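PDB 2OQH: putative isomerase from Streptomyces coelicolor A3, which probably acts as a glucarate dehydratase of the enolase superfamily, removing water from D-glucarate to give 5-dehydro-4-deoxy-D-glucarate. Local coordinates for residues A[221-233]-A[254-268]. Residues are numbered along the deposited sequence; the frame is centred on the assembly and turned at random.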
ATOM      1  N   TYR A 221      15.861   2.165   4.746  1.00 13.28           N
ATOM      2  CA  TYR A 221      15.233   1.969   6.044  1.00 13.74           C
ATOM      3  C   TYR A 221      15.037   0.523   6.437  1.00 13.66           C
ATOM      4  O   TYR A 221      15.028  -0.375   5.594  1.00 13.13           O
ATOM      5  CB  TYR A 221      13.902   2.735   6.175  1.00 14.94           C
ATOM      6  CG  TYR A 221      12.851   2.493   5.116  1.00 14.24           C
ATOM      7  CD1 TYR A 221      12.188   1.267   5.012  1.00 14.43           C
ATOM      8  CD2 TYR A 221      12.479   3.514   4.249  1.00 13.14           C
ATOM      9  CE1 TYR A 221      11.169   1.070   4.065  1.00 14.43           C
ATOM     10  CE2 TYR A 221      11.469   3.334   3.305  1.00 16.09           C
ATOM     11  CZ  TYR A 221      10.817   2.112   3.212  1.00 15.29           C
ATOM     12  OH  TYR A 221       9.832   1.948   2.258  1.00 14.69           O
ATOM     13  N   LEU A 222      14.920   0.319   7.742  1.00 11.35           N
ATOM     14  CA  LEU A 222      14.694  -0.984   8.331  1.00 11.90           C
ATOM     15  C   LEU A 222      13.197  -0.976   8.620  1.00 12.91           C
ATOM     16  O   LEU A 222      12.718  -0.166   9.412  1.00 13.51           O
ATOM     17  CB  LEU A 222      15.510  -1.104   9.621  1.00 13.10           C
ATOM     18  CG  LEU A 222      15.389  -2.350  10.484  1.00 14.55           C
ATOM     19  CD1 LEU A 222      15.453  -3.593   9.618  1.00 16.06           C
ATOM     20  CD2 LEU A 222      16.512  -2.356  11.510  1.00 15.42           C
ATOM     21  N   GLU A 223      12.457  -1.863   7.967  1.00 11.82           N
ATOM     22  CA  GLU A 223      11.012  -1.900   8.130  1.00 13.43           C
ATOM     23  C   GLU A 223      10.493  -2.952   9.102  1.00 13.20           C
ATOM     24  O   GLU A 223      10.704  -4.142   8.908  1.00 13.57           O
ATOM     25  CB  GLU A 223      10.357  -2.108   6.763  1.00 16.27           C
ATOM     26  CG  GLU A 223       8.888  -1.767   6.716  1.00 21.12           C
ATOM     27  CD  GLU A 223       8.264  -1.975   5.339  1.00 23.92           C
ATOM     28  OE1 GLU A 223       8.918  -1.672   4.315  1.00 25.43           O
ATOM     29  OE2 GLU A 223       7.101  -2.428   5.276  1.00 28.06           O
ATOM     30  N   ASP A 224       9.797  -2.499  10.140  1.00 12.41           N
ATOM     31  CA  ASP A 224       9.219  -3.387  11.151  1.00 12.26           C
ATOM     32  C   ASP A 224      10.063  -4.578  11.611  1.00 12.71           C
ATOM     33  O   ASP A 224       9.626  -5.723  11.513  1.00 12.47           O
ATOM     34  CB  ASP A 224       7.869  -3.922  10.664  1.00 12.54           C
ATOM     35  CG  ASP A 224       6.801  -2.854  10.627  1.00 12.32           C
ATOM     36  OD1 ASP A 224       6.609  -2.189  11.667  1.00 13.14           O
ATOM     37  OD2 ASP A 224       6.159  -2.683   9.571  1.00 11.41           O
ATOM     38  N   PRO A 225      11.274  -4.335  12.134  1.00 11.94           N
ATOM     39  CA  PRO A 225      12.058  -5.496  12.571  1.00 12.87           C
ATOM     40  C   PRO A 225      11.433  -6.247  13.750  1.00 11.43           C
ATOM     41  O   PRO A 225      11.581  -7.463  13.865  1.00 13.16           O
ATOM     42  CB  PRO A 225      13.419  -4.889  12.924  1.00 12.48           C
ATOM     43  CG  PRO A 225      13.069  -3.453  13.312  1.00 14.59           C
ATOM     44  CD  PRO A 225      12.046  -3.087  12.267  1.00 13.79           C
ATOM     45  N   CYS A 226      10.726  -5.522  14.613  1.00 10.86           N
ATOM     46  CA  CYS A 226      10.116  -6.118  15.798  1.00 10.91           C
ATOM     47  C   CYS A 226       8.690  -5.624  16.031  1.00 10.75           C
ATOM     48  O   CYS A 226       8.221  -4.725  15.350  1.00 11.16           O
ATOM     49  CB  CYS A 226      10.963  -5.795  17.030  1.00 13.10           C
ATOM     50  SG  CYS A 226      11.042  -4.017  17.392  1.00 11.18           S
ATOM     51  N   VAL A 227       8.017  -6.210  17.015  1.00 13.75           N
ATOM     52  CA  VAL A 227       6.637  -5.848  17.329  1.00 15.15           C
ATOM     53  C   VAL A 227       6.481  -4.695  18.317  1.00 14.70           C
ATOM     54  O   VAL A 227       7.310  -4.505  19.198  1.00 15.01           O
ATOM     55  CB  VAL A 227       5.872  -7.051  17.934  1.00 18.39           C
ATOM     56  CG1 VAL A 227       5.906  -8.231  16.984  1.00 19.90           C
ATOM     57  CG2 VAL A 227       6.489  -7.439  19.256  1.00 21.93           C
ATOM     58  N   GLY A 228       5.402  -3.934  18.146  1.00 13.16           N
ATOM     59  CA  GLY A 228       5.071  -2.843  19.047  1.00 10.67           C
ATOM     60  C   GLY A 228       5.864  -1.551  19.069  1.00 10.74           C
ATOM     61  O   GLY A 228       7.047  -1.505  18.740  1.00 10.35           O
ATOM     62  N   ILE A 229       5.182  -0.492  19.490  1.00 10.37           N
ATOM     63  CA  ILE A 229       5.782   0.826  19.601  1.00  9.98           C
ATOM     64  C   ILE A 229       6.938   0.756  20.592  1.00 11.58           C
ATOM     65  O   ILE A 229       7.983   1.371  20.377  1.00 11.78           O
ATOM     66  CB  ILE A 229       4.750   1.864  20.099  1.00 12.13           C
ATOM     67  CG1 ILE A 229       3.706   2.120  19.008  1.00 14.13           C
ATOM     68  CG2 ILE A 229       5.444   3.162  20.483  1.00 12.84           C
ATOM     69  CD1 ILE A 229       2.578   3.036  19.449  1.00 17.32           C
ATOM     70  N   GLU A 230       6.746   0.001  21.671  1.00 11.07           N
ATOM     71  CA  GLU A 230       7.779  -0.147  22.696  1.00 12.59           C
ATOM     72  C   GLU A 230       9.057  -0.741  22.110  1.00 11.89           C
ATOM     73  O   GLU A 230      10.136  -0.167  22.247  1.00 12.91           O
ATOM     74  CB  GLU A 230       7.285  -1.039  23.842  1.00 14.02           C
ATOM     75  CG  GLU A 230       8.365  -1.435  24.877  1.00 14.76           C
ATOM     76  CD  GLU A 230       9.074  -0.233  25.514  1.00 17.56           C
ATOM     77  OE1 GLU A 230       8.435   0.831  25.663  1.00 19.80           O
ATOM     78  OE2 GLU A 230      10.266  -0.355  25.881  1.00 18.18           O
ATOM     79  N   GLY A 231       8.929  -1.894  21.467  1.00 11.16           N
ATOM     80  CA  GLY A 231      10.088  -2.537  20.880  1.00 10.48           C
ATOM     81  C   GLY A 231      10.760  -1.666  19.832  1.00 10.38           C
ATOM     82  O   GLY A 231      11.977  -1.532  19.824  1.00 10.04           O
HETATM   83  N   MSE A 232       9.962  -1.072  18.948  1.00  9.68           N
HETATM   84  CA  MSE A 232      10.496  -0.221  17.886  1.00 10.68           C
HETATM   85  C   MSE A 232      11.264   0.983  18.432  1.00 10.14           C
HETATM   86  O   MSE A 232      12.299   1.365  17.883  1.00 10.75           O
HETATM   87  CB  MSE A 232       9.364   0.249  16.964  1.00 12.51           C
HETATM   88  CG  MSE A 232       8.759  -0.862  16.097  1.00 17.94           C
HETATM   89 SE   MSE A 232       9.948  -1.435  14.653  1.00 27.26          SE
HETATM   90  CE  MSE A 232       9.430  -0.087  13.369  1.00 20.41           C
ATOM     91  N   ALA A 233      10.757   1.581  19.506  1.00  9.08           N
ATOM     92  CA  ALA A 233      11.426   2.730  20.105  1.00  9.70           C
ATOM     93  C   ALA A 233      12.802   2.283  20.604  1.00  9.17           C
ATOM     94  O   ALA A 233      13.783   3.011  20.478  1.00  8.76           O
ATOM     95  CB  ALA A 233      10.599   3.293  21.264  1.00  7.73           C
ATOM     96  N   ASP A 254      -2.603   5.723  17.220  1.00  8.86           N
ATOM     97  CA  ASP A 254      -1.237   5.247  17.466  1.00 10.97           C
ATOM     98  C   ASP A 254      -0.194   6.342  17.269  1.00 10.31           C
ATOM     99  O   ASP A 254       0.924   6.235  17.759  1.00 11.23           O
ATOM    100  CB  ASP A 254      -0.853   4.128  16.498  1.00 12.23           C
ATOM    101  CG  ASP A 254      -1.679   2.880  16.669  1.00 17.28           C
ATOM    102  OD1 ASP A 254      -2.288   2.682  17.743  1.00 17.14           O
ATOM    103  OD2 ASP A 254      -1.695   2.081  15.709  1.00 18.95           O
ATOM    104  N   PHE A 255      -0.562   7.387  16.535  1.00  9.88           N
ATOM    105  CA  PHE A 255       0.382   8.446  16.222  1.00 10.81           C
ATOM    106  C   PHE A 255       1.019   9.201  17.388  1.00 10.11           C
ATOM    107  O   PHE A 255       2.238   9.214  17.515  1.00 11.88           O
ATOM    108  CB  PHE A 255      -0.255   9.455  15.271  1.00 10.01           C
ATOM    109  CG  PHE A 255       0.750  10.257  14.503  1.00 10.40           C
ATOM    110  CD1 PHE A 255       1.291   9.764  13.321  1.00 11.35           C
ATOM    111  CD2 PHE A 255       1.187  11.492  14.983  1.00 10.63           C
ATOM    112  CE1 PHE A 255       2.261  10.488  12.616  1.00 12.70           C
ATOM    113  CE2 PHE A 255       2.157  12.229  14.293  1.00 12.08           C
ATOM    114  CZ  PHE A 255       2.695  11.724  13.103  1.00 12.45           C
ATOM    115  N   ALA A 256       0.202   9.847  18.214  1.00  9.12           N
ATOM    116  CA  ALA A 256       0.708  10.610  19.352  1.00  7.80           C
ATOM    117  C   ALA A 256       1.637   9.763  20.224  1.00  8.41           C
ATOM    118  O   ALA A 256       2.755  10.174  20.521  1.00  9.43           O
ATOM    119  CB  ALA A 256      -0.448  11.156  20.176  1.00  7.13           C
ATOM    120  N   PRO A 257       1.184   8.572  20.649  1.00  8.95           N
ATOM    121  CA  PRO A 257       2.056   7.736  21.480  1.00 10.17           C
ATOM    122  C   PRO A 257       3.388   7.416  20.781  1.00 10.01           C
ATOM    123  O   PRO A 257       4.448   7.491  21.394  1.00 10.93           O
ATOM    124  CB  PRO A 257       1.208   6.491  21.719  1.00  9.42           C
ATOM    125  CG  PRO A 257      -0.187   7.036  21.707  1.00 10.59           C
ATOM    126  CD  PRO A 257      -0.152   7.964  20.522  1.00  7.44           C
ATOM    127  N   ALA A 258       3.331   7.070  19.497  1.00  8.46           N
ATOM    128  CA  ALA A 258       4.545   6.747  18.750  1.00  9.27           C
ATOM    129  C   ALA A 258       5.511   7.933  18.702  1.00  9.14           C
ATOM    130  O   ALA A 258       6.726   7.757  18.766  1.00  9.26           O
ATOM    131  CB  ALA A 258       4.194   6.310  17.329  1.00  7.58           C
HETATM  132  N   MSE A 259       4.971   9.137  18.576  1.00  8.27           N
HETATM  133  CA  MSE A 259       5.820  10.319  18.526  1.00 10.28           C
HETATM  134  C   MSE A 259       6.432  10.594  19.894  1.00 10.63           C
HETATM  135  O   MSE A 259       7.623  10.856  19.999  1.00 11.52           O
HETATM  136  CB  MSE A 259       5.021  11.541  18.064  1.00 12.16           C
HETATM  137  CG  MSE A 259       4.474  11.425  16.655  1.00 16.67           C
HETATM  138 SE   MSE A 259       5.895  11.271  15.356  1.00 26.30          SE
HETATM  139  CE  MSE A 259       5.992   9.334  15.213  1.00 21.30           C
ATOM    140  N   ARG A 260       5.627  10.526  20.948  1.00 10.29           N
ATOM    141  CA  ARG A 260       6.161  10.796  22.280  1.00 11.54           C
ATOM    142  C   ARG A 260       7.216   9.781  22.702  1.00 11.58           C
ATOM    143  O   ARG A 260       8.114  10.101  23.481  1.00 12.12           O
ATOM    144  CB  ARG A 260       5.044  10.834  23.320  1.00 12.03           C
ATOM    145  CG  ARG A 260       4.196  12.081  23.263  1.00 14.37           C
ATOM    146  CD  ARG A 260       3.345  12.214  24.517  1.00 14.66           C
ATOM    147  NE  ARG A 260       2.378  13.299  24.396  1.00 13.68           N
ATOM    148  CZ  ARG A 260       2.688  14.592  24.340  1.00 12.44           C
ATOM    149  NH1 ARG A 260       3.955  14.987  24.402  1.00 10.12           N
ATOM    150  NH2 ARG A 260       1.724  15.487  24.191  1.00  9.95           N
ATOM    151  N   LEU A 261       7.107   8.559  22.192  1.00  9.50           N
ATOM    152  CA  LEU A 261       8.064   7.513  22.530  1.00  9.47           C
ATOM    153  C   LEU A 261       9.185   7.384  21.499  1.00 10.35           C
ATOM    154  O   LEU A 261      10.038   6.509  21.622  1.00  9.44           O
ATOM    155  CB  LEU A 261       7.347   6.165  22.686  1.00 11.29           C
ATOM    156  CG  LEU A 261       6.308   6.087  23.813  1.00 14.22           C
ATOM    157  CD1 LEU A 261       5.697   4.700  23.841  1.00 17.11           C
ATOM    158  CD2 LEU A 261       6.951   6.401  25.151  1.00 16.42           C
ATOM    159  N   ASN A 262       9.172   8.255  20.488  1.00  9.23           N
ATOM    160  CA  ASN A 262      10.190   8.254  19.433  1.00 10.30           C
ATOM    161  C   ASN A 262      10.398   6.868  18.842  1.00  9.56           C
ATOM    162  O   ASN A 262      11.528   6.394  18.734  1.00 10.23           O
ATOM    163  CB  ASN A 262      11.517   8.767  19.993  1.00 12.45           C
ATOM    164  CG  ASN A 262      11.428  10.201  20.452  1.00 15.96           C
ATOM    165  OD1 ASN A 262      11.198  11.101  19.653  1.00 17.56           O
ATOM    166  ND2 ASN A 262      11.599  10.418  21.743  1.00 16.42           N
ATOM    167  N   ALA A 263       9.302   6.241  18.440  1.00  9.82           N
ATOM    168  CA  ALA A 263       9.330   4.887  17.899  1.00 10.12           C
ATOM    169  C   ALA A 263       9.674   4.712  16.424  1.00 11.35           C
ATOM    170  O   ALA A 263      10.152   3.647  16.044  1.00 12.99           O
ATOM    171  CB  ALA A 263       7.994   4.203  18.184  1.00  9.91           C
ATOM    172  N   VAL A 264       9.434   5.725  15.594  1.00  9.17           N
ATOM    173  CA  VAL A 264       9.700   5.585  14.165  1.00 11.24           C
ATOM    174  C   VAL A 264      10.233   6.835  13.461  1.00 11.48           C
ATOM    175  O   VAL A 264      10.066   7.954  13.941  1.00 11.58           O
ATOM    176  CB  VAL A 264       8.425   5.134  13.421  1.00 13.00           C
ATOM    177  CG1 VAL A 264       7.871   3.841  14.042  1.00 16.31           C
ATOM    178  CG2 VAL A 264       7.379   6.234  13.481  1.00 14.85           C
ATOM    179  N   ASP A 265      10.861   6.627  12.305  1.00 10.02           N
ATOM    180  CA  ASP A 265      11.419   7.719  11.505  1.00 11.61           C
ATOM    181  C   ASP A 265      10.666   7.863  10.186  1.00 10.77           C
ATOM    182  O   ASP A 265      10.671   8.925   9.563  1.00 11.99           O
ATOM    183  CB  ASP A 265      12.894   7.454  11.191  1.00 12.37           C
ATOM    184  CG  ASP A 265      13.733   7.267  12.436  1.00 15.60           C
ATOM    185  OD1 ASP A 265      13.839   8.233  13.225  1.00 18.32           O
ATOM    186  OD2 ASP A 265      14.286   6.156  12.626  1.00 17.07           O
ATOM    187  N   VAL A 266      10.039   6.774   9.760  1.00  9.65           N
ATOM    188  CA  VAL A 266       9.293   6.751   8.512  1.00 10.28           C
ATOM    189  C   VAL A 266       8.008   5.955   8.691  1.00 11.29           C
ATOM    190  O   VAL A 266       8.023   4.870   9.274  1.00 12.04           O
ATOM    191  CB  VAL A 266      10.128   6.082   7.385  1.00 11.53           C
ATOM    192  CG1 VAL A 266       9.345   6.081   6.075  1.00 11.86           C
ATOM    193  CG2 VAL A 266      11.460   6.807   7.218  1.00  9.94           C
ATOM    194  N   ILE A 267       6.897   6.492   8.196  1.00 10.46           N
ATOM    195  CA  ILE A 267       5.626   5.790   8.299  1.00 12.81           C
ATOM    196  C   ILE A 267       5.077   5.439   6.921  1.00 14.27           C
ATOM    197  O   ILE A 267       5.183   6.224   5.988  1.00 13.82           O
ATOM    198  CB  ILE A 267       4.564   6.625   9.035  1.00 13.76           C
ATOM    199  CG1 ILE A 267       5.019   6.902  10.468  1.00 13.67           C
ATOM    200  CG2 ILE A 267       3.237   5.874   9.052  1.00 15.03           C
ATOM    201  CD1 ILE A 267       4.031   7.721  11.279  1.00 14.65           C
ATOM    202  N   HIS A 268       4.495   4.250   6.808  1.00 15.72           N
ATOM    203  CA  HIS A 268       3.899   3.789   5.558  1.00 17.11           C
ATOM    204  C   HIS A 268       2.415   4.138   5.515  1.00 17.13           C
ATOM    205  O   HIS A 268       1.659   3.743   6.395  1.00 20.34           O
ATOM    206  CB  HIS A 268       4.022   2.265   5.425  1.00 18.52           C
ATOM    207  CG  HIS A 268       5.183   1.808   4.598  1.00 21.07           C
ATOM    208  ND1 HIS A 268       5.350   2.173   3.281  1.00 24.34           N
ATOM    209  CD2 HIS A 268       6.217   0.991   4.895  1.00 22.62           C
ATOM    210  CE1 HIS A 268       6.439   1.599   2.800  1.00 24.22           C
ATOM    211  NE2 HIS A 268       6.985   0.877   3.762  1.00 23.87           N
TER
HETATM  212  O   HOH W   1       9.015  -0.688   1.809  1.00 22.43           O
HETATM  213  O   HOH W   2      13.544   5.807  20.410  1.00  8.41           O
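Ile229, Met232 and Ala233 of helix 228-233 pack on the end of helix 254-260 and on the chain leaving it, on the outside of a TIM barrel, while Tyr221 and Glu223 meet His268 inside it. The barrel is that of the enolase-type C-terminal domain. Two successive beta-alpha units touch here, with strand 243-245 lying between strands 221-223 and 266-268. The segments of helices 228-233 and 254-260 run roughly parallel, at 27°; their axes come within 10.1 Å. Ile229 is the main apolar wedge. Its CG2, anti to the backbone N, sits 3.6 Å from CB of Ala263 and also meets CD1 of Leu261. Its CD1 reaches to CB of Ala258 and CB of Pro257. Met232 sets CB against Ala263 O and CE against Val264 CG1. Asn262 ends helix 254-260 in a Schellman motif, and the chain then passes close beside helix 228-233. CA of Ala233 and CA of Ala263 are 3.7 Å apart, a distance that small residues permit. Inside the barrel, His268 NE2 gives a weak, bent hydrogen bond to Glu223 OE1 (3.2 Å, 145°). The extended Glu223 chain brings its carboxylate to the imidazole edge, with the two planes 57° apart. Tyr221 OH is hydrogen-bonded to Asn295 ND2 on strand 293-296. One water, in plane at the His268 ring edge, accepts from Tyr221 OH and donates to Glu223 OE1, 2.7 Å away. Replacing Glu223 by an alanine is likely to leave His268 NE2 and this water without their acceptor and the imidazole less restrained. A second water donates to both Ala233 O and Asn262 O, at 2.8 and 2.7 Å.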